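PDB 3LV4: glycoside hydrolase YxiA from Bacillus licheniformis, which probably hydrolyses O-glycosidic bonds in L-arabinan as a calcium-binding family 43 glycoside hydrolase resembling endo-1,5-alpha-L-arabinanases. Local coordinates for residues Val322-Met327 against His338-Glu343; Gly396-Glu401 against Asp410-Arg415. All coordinates share one frame; numbering follows the deposited sequence.

Contact 1: residues Val322-Met327 against His338-Glu343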
ATOM      1  N   VAL A 322      -8.051   4.773  -5.676  1.00  8.63           N
ATOM      2  CA  VAL A 322      -7.812   3.488  -6.310  1.00  9.65           C
ATOM      3  C   VAL A 322      -7.124   3.736  -7.640  1.00  8.94           C
ATOM      4  O   VAL A 322      -7.649   4.482  -8.466  1.00  9.55           O
ATOM      5  CB  VAL A 322      -9.143   2.741  -6.572  1.00 10.16           C
ATOM      6  CG1 VAL A 322      -8.888   1.391  -7.250  1.00 10.47           C
ATOM      7  CG2 VAL A 322      -9.904   2.547  -5.263  1.00 10.92           C
ATOM      8  N   HIS A 323      -5.948   3.131  -7.841  1.00  8.70           N
ATOM      9  CA  HIS A 323      -5.262   3.182  -9.141  1.00  8.81           C
ATOM     10  C   HIS A 323      -5.021   1.785  -9.672  1.00  9.51           C
ATOM     11  O   HIS A 323      -4.609   0.894  -8.929  1.00  9.75           O
ATOM     12  CB  HIS A 323      -3.905   3.903  -9.050  1.00  8.40           C
ATOM     13  CG  HIS A 323      -4.011   5.385  -8.844  1.00  8.28           C
ATOM     14  ND1 HIS A 323      -3.260   6.291  -9.563  1.00  8.32           N
ATOM     15  CD2 HIS A 323      -4.781   6.112  -7.998  1.00  9.10           C
ATOM     16  CE1 HIS A 323      -3.558   7.518  -9.161  1.00  9.15           C
ATOM     17  NE2 HIS A 323      -4.474   7.437  -8.216  1.00  8.79           N
ATOM     18  N   GLN A 324      -5.257   1.600 -10.967  1.00  9.46           N
ATOM     19  CA  GLN A 324      -4.943   0.337 -11.605  1.00 11.03           C
ATOM     20  C   GLN A 324      -3.441   0.068 -11.549  1.00 10.81           C
ATOM     21  O   GLN A 324      -2.631   0.985 -11.713  1.00 11.64           O
ATOM     22  CB  GLN A 324      -5.442   0.338 -13.052  1.00 14.02           C
ATOM     23  CG  GLN A 324      -5.296  -0.988 -13.736  1.00 16.16           C
ATOM     24  CD  GLN A 324      -6.170  -1.123 -14.972  1.00 16.46           C
ATOM     25  OE1 GLN A 324      -6.827  -0.167 -15.424  1.00 17.94           O
ATOM     26  NE2 GLN A 324      -6.182  -2.311 -15.529  1.00 13.58           N
ATOM     27  N   LEU A 325      -3.076  -1.187 -11.294  1.00 11.61           N
ATOM     28  CA  LEU A 325      -1.685  -1.629 -11.360  1.00 10.90           C
ATOM     29  C   LEU A 325      -1.440  -2.369 -12.661  1.00 11.35           C
ATOM     30  O   LEU A 325      -2.202  -3.270 -13.027  1.00 11.45           O
ATOM     31  CB  LEU A 325      -1.356  -2.562 -10.186  1.00 10.82           C
ATOM     32  CG  LEU A 325      -1.241  -1.946  -8.789  1.00  9.15           C
ATOM     33  CD1 LEU A 325      -1.314  -3.035  -7.708  1.00 10.62           C
ATOM     34  CD2 LEU A 325       0.048  -1.138  -8.663  1.00 12.62           C
ATOM     35  N   LEU A 326      -0.365  -1.995 -13.350  1.00 10.54           N
ATOM     36  CA  LEU A 326       0.017  -2.635 -14.601  1.00 11.07           C
ATOM     37  C   LEU A 326       1.293  -3.421 -14.333  1.00 13.56           C
ATOM     38  O   LEU A 326       1.921  -3.242 -13.293  1.00 20.00           O
ATOM     39  CB  LEU A 326       0.238  -1.577 -15.689  1.00  9.95           C
ATOM     40  CG  LEU A 326      -0.887  -0.534 -15.770  1.00 13.23           C
ATOM     41  CD1 LEU A 326      -0.552   0.603 -16.727  1.00 12.76           C
ATOM     42  CD2 LEU A 326      -2.215  -1.192 -16.154  1.00 17.01           C
HETATM   43  N   MSE A 327       1.663  -4.311 -15.239  1.00 12.58           N
HETATM   44  CA  MSE A 327       2.846  -5.148 -15.022  1.00  9.30           C
HETATM   45  C   MSE A 327       3.862  -4.932 -16.138  1.00 11.34           C
HETATM   46  O   MSE A 327       3.561  -5.157 -17.316  1.00 13.43           O
HETATM   47  CB  MSE A 327       2.454  -6.622 -14.952  1.00 12.61           C
HETATM   48  CG  MSE A 327       3.556  -7.536 -14.464  1.00 14.94           C
HETATM   49 SE   MSE A 327       4.025  -7.243 -12.573  1.00 23.32          SE
HETATM   50  CE  MSE A 327       2.559  -8.222 -11.694  1.00 17.22           C
ATOM     51  N   HIS A 338      -3.271   8.042 -13.139  1.00  9.78           N
ATOM     52  CA  HIS A 338      -4.572   8.569 -12.715  1.00 10.83           C
ATOM     53  C   HIS A 338      -5.458   7.527 -12.040  1.00 11.15           C
ATOM     54  O   HIS A 338      -5.323   6.331 -12.299  1.00 11.28           O
ATOM     55  CB  HIS A 338      -5.314   9.186 -13.896  1.00 10.59           C
ATOM     56  CG  HIS A 338      -4.567  10.304 -14.539  1.00 13.88           C
ATOM     57  ND1 HIS A 338      -4.313  11.494 -13.888  1.00 16.27           N
ATOM     58  CD2 HIS A 338      -3.983  10.408 -15.755  1.00 12.88           C
ATOM     59  CE1 HIS A 338      -3.622  12.288 -14.684  1.00 14.26           C
ATOM     60  NE2 HIS A 338      -3.407  11.653 -15.822  1.00 12.24           N
ATOM     61  N   ARG A 339      -6.378   7.993 -11.195  1.00  9.21           N
ATOM     62  CA  ARG A 339      -7.263   7.092 -10.469  1.00  8.56           C
ATOM     63  C   ARG A 339      -8.125   6.270 -11.432  1.00 10.28           C
ATOM     64  O   ARG A 339      -8.396   6.689 -12.564  1.00 10.55           O
ATOM     65  CB  ARG A 339      -8.151   7.873  -9.481  1.00  8.22           C
ATOM     66  CG  ARG A 339      -9.212   8.729 -10.156  1.00 10.01           C
ATOM     67  CD  ARG A 339      -9.827   9.746  -9.207  1.00 12.63           C
ATOM     68  NE  ARG A 339     -10.436   9.144  -8.025  1.00 13.44           N
ATOM     69  CZ  ARG A 339     -11.219   9.815  -7.181  1.00 12.36           C
ATOM     70  NH1 ARG A 339     -11.476  11.099  -7.399  1.00 13.21           N
ATOM     71  NH2 ARG A 339     -11.744   9.209  -6.124  1.00 13.57           N
ATOM     72  N   TYR A 340      -8.554   5.101 -10.970  1.00  9.17           N
ATOM     73  CA  TYR A 340      -9.310   4.162 -11.794  1.00  8.94           C
ATOM     74  C   TYR A 340     -10.673   4.700 -12.212  1.00 11.52           C
ATOM     75  O   TYR A 340     -11.457   5.136 -11.371  1.00 12.71           O
ATOM     76  CB  TYR A 340      -9.490   2.841 -11.044  1.00  9.49           C
ATOM     77  CG  TYR A 340     -10.241   1.798 -11.836  1.00 10.54           C
ATOM     78  CD1 TYR A 340      -9.731   1.311 -13.033  1.00 12.01           C
ATOM     79  CD2 TYR A 340     -11.453   1.293 -11.386  1.00 10.52           C
ATOM     80  CE1 TYR A 340     -10.409   0.358 -13.765  1.00 13.23           C
ATOM     81  CE2 TYR A 340     -12.139   0.339 -12.110  1.00 13.31           C
ATOM     82  CZ  TYR A 340     -11.607  -0.131 -13.297  1.00 14.47           C
ATOM     83  OH  TYR A 340     -12.283  -1.078 -14.031  1.00 16.86           O
ATOM     84  N   ALA A 341     -10.954   4.637 -13.512  1.00 12.11           N
ATOM     85  CA  ALA A 341     -12.222   5.113 -14.053  1.00 14.27           C
ATOM     86  C   ALA A 341     -12.843   4.096 -15.008  1.00 14.81           C
ATOM     87  O   ALA A 341     -13.652   4.452 -15.869  1.00 16.39           O
ATOM     88  CB  ALA A 341     -12.030   6.445 -14.752  1.00 15.00           C
ATOM     89  N   GLY A 342     -12.465   2.832 -14.856  1.00 14.62           N
ATOM     90  CA  GLY A 342     -13.022   1.776 -15.684  1.00 14.62           C
ATOM     91  C   GLY A 342     -12.187   1.440 -16.908  1.00 16.26           C
ATOM     92  O   GLY A 342     -12.578   0.601 -17.723  1.00 18.59           O
ATOM     93  N   GLU A 343     -11.041   2.095 -17.046  1.00 14.80           N
ATOM     94  CA  GLU A 343     -10.203   1.921 -18.232  1.00 15.26           C
ATOM     95  C   GLU A 343      -9.539   0.550 -18.247  1.00 15.36           C
ATOM     96  O   GLU A 343      -9.362  -0.083 -17.206  1.00 16.32           O
ATOM     97  CB  GLU A 343      -9.132   3.023 -18.311  1.00 15.73           C
ATOM     98  CG  GLU A 343      -7.925   2.815 -17.389  1.00 14.18           C
ATOM     99  CD  GLU A 343      -8.187   3.196 -15.941  1.00 13.73           C
ATOM    100  OE1 GLU A 343      -9.250   3.785 -15.647  1.00 14.03           O
ATOM    101  OE2 GLU A 343      -7.318   2.900 -15.091  1.00 13.44           O
TER
HETATM  102  O   HOH W   1     -10.159   6.392  -6.861  1.00 10.09           O
HETATM  103  O   HOH W   2      -6.235   3.620 -12.636  1.00  9.95           O

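Contact 2: residues Gly396-Glu401 against Asp410-Arg415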
ATOM      1  N   GLY A 396       5.882  -4.308 -28.074  1.00 24.39           N
ATOM      2  CA  GLY A 396       4.721  -5.155 -27.899  1.00 25.91           C
ATOM      3  C   GLY A 396       3.414  -4.411 -28.091  1.00 26.23           C
ATOM      4  O   GLY A 396       3.299  -3.531 -28.948  1.00 28.13           O
ATOM      5  N   HIS A 397       2.435  -4.773 -27.271  1.00 23.34           N
ATOM      6  CA  HIS A 397       1.092  -4.219 -27.315  1.00 26.40           C
ATOM      7  C   HIS A 397       1.091  -2.785 -26.786  1.00 23.12           C
ATOM      8  O   HIS A 397       0.463  -1.887 -27.354  1.00 23.87           O
ATOM      9  CB  HIS A 397       0.196  -5.076 -26.415  1.00 32.77           C
ATOM     10  CG  HIS A 397      -1.144  -5.389 -26.997  1.00 41.25           C
ATOM     11  ND1 HIS A 397      -2.153  -5.976 -26.262  1.00 46.10           N
ATOM     12  CD2 HIS A 397      -1.642  -5.209 -28.243  1.00 44.81           C
ATOM     13  CE1 HIS A 397      -3.215  -6.141 -27.029  1.00 47.23           C
ATOM     14  NE2 HIS A 397      -2.931  -5.685 -28.237  1.00 46.68           N
ATOM     15  N   ASN A 398       1.793  -2.569 -25.683  1.00 18.39           N
ATOM     16  CA  ASN A 398       1.650  -1.317 -24.960  1.00 15.86           C
ATOM     17  C   ASN A 398       2.770  -1.082 -23.952  1.00 13.35           C
ATOM     18  O   ASN A 398       2.597  -0.362 -22.972  1.00 13.91           O
ATOM     19  CB  ASN A 398       0.294  -1.294 -24.262  1.00 15.81           C
ATOM     20  CG  ASN A 398       0.003  -2.589 -23.531  1.00 17.95           C
ATOM     21  OD1 ASN A 398       0.881  -3.154 -22.876  1.00 17.58           O
ATOM     22  ND2 ASN A 398      -1.230  -3.074 -23.647  1.00 18.13           N
ATOM     23  N   LYS A 399       3.920  -1.696 -24.192  1.00 13.10           N
ATOM     24  CA  LYS A 399       5.072  -1.458 -23.327  1.00 13.27           C
ATOM     25  C   LYS A 399       5.849  -0.223 -23.770  1.00 12.83           C
ATOM     26  O   LYS A 399       5.888   0.115 -24.960  1.00 13.40           O
ATOM     27  CB  LYS A 399       6.005  -2.670 -23.306  1.00 12.70           C
ATOM     28  CG  LYS A 399       5.354  -3.954 -22.818  1.00 17.99           C
ATOM     29  CD  LYS A 399       4.713  -3.781 -21.455  1.00 21.47           C
ATOM     30  CE  LYS A 399       4.436  -5.138 -20.792  1.00 26.17           C
ATOM     31  NZ  LYS A 399       3.372  -5.932 -21.480  1.00 29.79           N
ATOM     32  N   ILE A 400       6.452   0.451 -22.802  1.00 10.48           N
ATOM     33  CA  ILE A 400       7.368   1.540 -23.090  1.00 12.48           C
ATOM     34  C   ILE A 400       8.730   1.224 -22.510  1.00 12.74           C
ATOM     35  O   ILE A 400       8.844   0.576 -21.461  1.00 12.39           O
ATOM     36  CB  ILE A 400       6.881   2.910 -22.538  1.00 11.66           C
ATOM     37  CG1 ILE A 400       7.777   4.042 -23.058  1.00 11.13           C
ATOM     38  CG2 ILE A 400       6.841   2.915 -21.005  1.00 13.21           C
ATOM     39  CD1 ILE A 400       7.297   5.421 -22.668  1.00 12.96           C
ATOM     40  N   GLU A 401       9.765   1.661 -23.212  1.00 11.97           N
ATOM     41  CA  GLU A 401      11.109   1.689 -22.658  1.00 14.43           C
ATOM     42  C   GLU A 401      11.612   3.123 -22.793  1.00 13.35           C
ATOM     43  O   GLU A 401      11.462   3.728 -23.850  1.00 16.83           O
ATOM     44  CB  GLU A 401      12.019   0.729 -23.426  1.00 17.76           C
ATOM     45  CG  GLU A 401      13.386   0.555 -22.816  1.00 25.29           C
ATOM     46  CD  GLU A 401      14.253  -0.411 -23.609  1.00 32.48           C
ATOM     47  OE1 GLU A 401      13.721  -1.143 -24.475  1.00 38.61           O
ATOM     48  OE2 GLU A 401      15.466  -0.446 -23.356  1.00 33.29           O
ATOM     49  N   ASP A 410      11.333   0.651 -17.667  1.00  9.86           N
ATOM     50  CA  ASP A 410      10.423  -0.245 -18.364  1.00  7.97           C
ATOM     51  C   ASP A 410       9.033  -0.040 -17.810  1.00  8.95           C
ATOM     52  O   ASP A 410       8.832  -0.084 -16.594  1.00  9.46           O
ATOM     53  CB  ASP A 410      10.853  -1.698 -18.146  1.00 10.10           C
ATOM     54  CG  ASP A 410      12.119  -2.039 -18.908  1.00 14.17           C
ATOM     55  OD1 ASP A 410      12.034  -2.183 -20.141  1.00 16.17           O
ATOM     56  OD2 ASP A 410      13.195  -2.148 -18.283  1.00 17.20           O
ATOM     57  N   GLY A 411       8.063   0.180 -18.687  1.00  9.69           N
ATOM     58  CA  GLY A 411       6.724   0.461 -18.213  1.00  9.96           C
ATOM     59  C   GLY A 411       5.637   0.132 -19.202  1.00 10.18           C
ATOM     60  O   GLY A 411       5.848  -0.630 -20.159  1.00  9.60           O
ATOM     61  N   VAL A 412       4.466   0.713 -18.959  1.00  8.87           N
ATOM     62  CA  VAL A 412       3.261   0.382 -19.703  1.00 11.35           C
ATOM     63  C   VAL A 412       2.495   1.656 -20.056  1.00 10.67           C
ATOM     64  O   VAL A 412       2.413   2.578 -19.231  1.00  9.57           O
ATOM     65  CB  VAL A 412       2.352  -0.568 -18.876  1.00 10.47           C
ATOM     66  CG1 VAL A 412       1.151  -1.007 -19.701  1.00 13.78           C
ATOM     67  CG2 VAL A 412       3.138  -1.801 -18.420  1.00 10.69           C
ATOM     68  N   PHE A 413       1.967   1.713 -21.284  1.00 10.84           N
ATOM     69  CA  PHE A 413       1.074   2.791 -21.735  1.00 10.87           C
ATOM     70  C   PHE A 413      -0.382   2.451 -21.401  1.00 10.22           C
ATOM     71  O   PHE A 413      -0.802   1.295 -21.516  1.00 12.62           O
ATOM     72  CB  PHE A 413       1.143   2.956 -23.264  1.00 10.95           C
ATOM     73  CG  PHE A 413       2.384   3.648 -23.787  1.00 12.55           C
ATOM     74  CD1 PHE A 413       2.567   5.012 -23.617  1.00 12.42           C
ATOM     75  CD2 PHE A 413       3.328   2.938 -24.524  1.00 13.42           C
ATOM     76  CE1 PHE A 413       3.692   5.654 -24.134  1.00 12.10           C
ATOM     77  CE2 PHE A 413       4.455   3.569 -25.048  1.00 13.53           C
ATOM     78  CZ  PHE A 413       4.638   4.927 -24.855  1.00 10.63           C
ATOM     79  N   LEU A 414      -1.167   3.459 -21.034  1.00  9.45           N
ATOM     80  CA  LEU A 414      -2.573   3.245 -20.705  1.00 10.22           C
ATOM     81  C   LEU A 414      -3.374   4.513 -20.955  1.00 11.00           C
ATOM     82  O   LEU A 414      -3.015   5.581 -20.459  1.00 10.82           O
ATOM     83  CB  LEU A 414      -2.710   2.850 -19.234  1.00 11.31           C
ATOM     84  CG  LEU A 414      -4.132   2.561 -18.743  1.00 11.50           C
ATOM     85  CD1 LEU A 414      -4.722   1.324 -19.471  1.00 12.23           C
ATOM     86  CD2 LEU A 414      -4.170   2.390 -17.220  1.00 12.29           C
ATOM     87  N   ARG A 415      -4.459   4.408 -21.721  1.00 11.41           N
ATOM     88  CA  ARG A 415      -5.368   5.543 -21.858  1.00 12.28           C
ATOM     89  C   ARG A 415      -6.207   5.676 -20.595  1.00 12.07           C
ATOM     90  O   ARG A 415      -6.779   4.701 -20.114  1.00 12.87           O
ATOM     91  CB  ARG A 415      -6.292   5.371 -23.065  1.00 17.14           C
ATOM     92  CG  ARG A 415      -5.596   5.401 -24.399  1.00 22.64           C
ATOM     93  CD  ARG A 415      -6.627   5.359 -25.530  1.00 29.76           C
ATOM     94  NE  ARG A 415      -6.010   5.364 -26.855  1.00 36.00           N
ATOM     95  CZ  ARG A 415      -5.460   4.297 -27.429  1.00 40.61           C
ATOM     96  NH1 ARG A 415      -5.430   3.135 -26.785  1.00 41.29           N
ATOM     97  NH2 ARG A 415      -4.925   4.391 -28.642  1.00 41.48           N
TER
HETATM   98  O   HOH W   3       9.670  -2.169 -21.438  1.00 12.99           O

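Contact 1: residues Val322-Met327 against His338-Glu343
His-323 and Val-322 meet Arg-339 and Tyr-340 where strand 319-327 of the family 43 catalytic domain, a five-bladed beta-propeller in this family, faces the loop after strand 333-335. That loop lies where the family 43 and lipocalin-like sequence families adjoin. One direct backbone bond joins the segments, Tyr-340 N to Val-322 O, 2.7 Å and nearly straight at the hydrogen. The His-323 ring lies with one face against the backbone of His-338 and Arg-339. Arg-339 CA sits over this face, 3.7 Å from the centroid of the His-323 ring, in a CH-pi contact. CG of His-323 is anti to its carbonyl carbon (chi1 -71°), which brings the ring up to the loop. Its rotation is fixed from both nitrogens, ND1 bonding to Ala-336 O and NE2 to Tyr-286 OH. Val-322 and Tyr-340 lie side by side and point the same way, with Val-322 CG1 4.1 Å from Tyr-340 CB. The Tyr-340 ring has Gly-342 N over the centre of one face, and its hydroxyl bonds to Lys-302. Arg-339 turns its guanidinium away from the strand to a salt bridge with Glu-10. On the way its NE and Val-322 N both donate to one water. Glu-343 folds back at chi2 (-79°), and its OE1 accepts Ala-341 N through the syn lone pair. This bond spans Gly-342, where a CB would be jammed against the carbonyl O of Ala-341. The other carboxylate oxygen reaches toward the strand through a second water. That water accepts Gln-324 N and donates to His-338 O. It also donates to Glu-343 OE2, its oxygen 2.8 Å from that atom.

Contact 2: residues Gly396-Glu401 against Asp410-Arg415
Lys-399, Ile-400 and Glu-401 pair antiparallel with Val-412, Gly-411 and Asp-410, the short strand axes 4.3 Å apart at closest and 133° between their directions. Ile-400 and Gly-411 form the hydrogen-bonded pair, Ile-400 N to Gly-411 O and Gly-411 N to Ile-400 O, each 2.9 Å. Ahead of the paired strand, Phe-413 N gives a nearly straight 2.7 Å bond to Asn-398 O. On the face of Ile-400, the side chains of Ile-400 and Phe-413 cross at about a right angle. Ile-400 CD1 lies 3.5 Å from Phe-413 CZ at the tip of the ring, and Ile-400 CB is 3.6 Å from Phe-413 CE2. CG1 of Ile-400 is anti to the backbone N (chi1 -171°), which carries CD1 to the ring. Its CG2 packs on the backbone of Gly-411, where a side chain would be tight. Met-426 and Phe-428 of strand 423-432 also touch the Phe-413 ring. An alanine in place of Phe-413 would probably open a gap beside Ile-400 CD1 and leave that side chain freer to turn. On the other face, Lys-399 and Val-412 run side by side, Lys-399 CD to Val-412 CG2 4.0 Å. Asn-398 OD1 lies 3.8 Å from Val-412 CG1, while its ND2 bonds to Glu-346 O. Glu-401 and Asp-410 also run alongside each other; Glu-401 has long, weak ion pairs with Lys-393 and Lys-403. One water donates to both Ile-400 O and Asp-410 OD1. Together these pairs form part of the beta hairpin of strands 399-404 and 407-418, an antiparallel unit of the C-terminal lipocalin-like domain.

In the fold
The two contacts follow one another along the chain, with centres about 14 Å apart on the same side of the chain's centre. Contact 1 closes before contact 2 opens. The first joins strand 319-327, in the four-strand antiparallel sheet 285-335, to the loop that follows that sheet. The second lies within the hairpin of strands 399-404 and 407-418. They touch directly. Glu-343 CB lies 3.4 Å from Arg-415 O, and Met-327 O is 3.6 Å from Val-412 CG2. Leu-326 also packs on Val-412. Strand 407-418 therefore lies against both segments of contact 1. The contacts of Met-327 and Leu-326 with Val-412 probably form part of the boundary between the two domains.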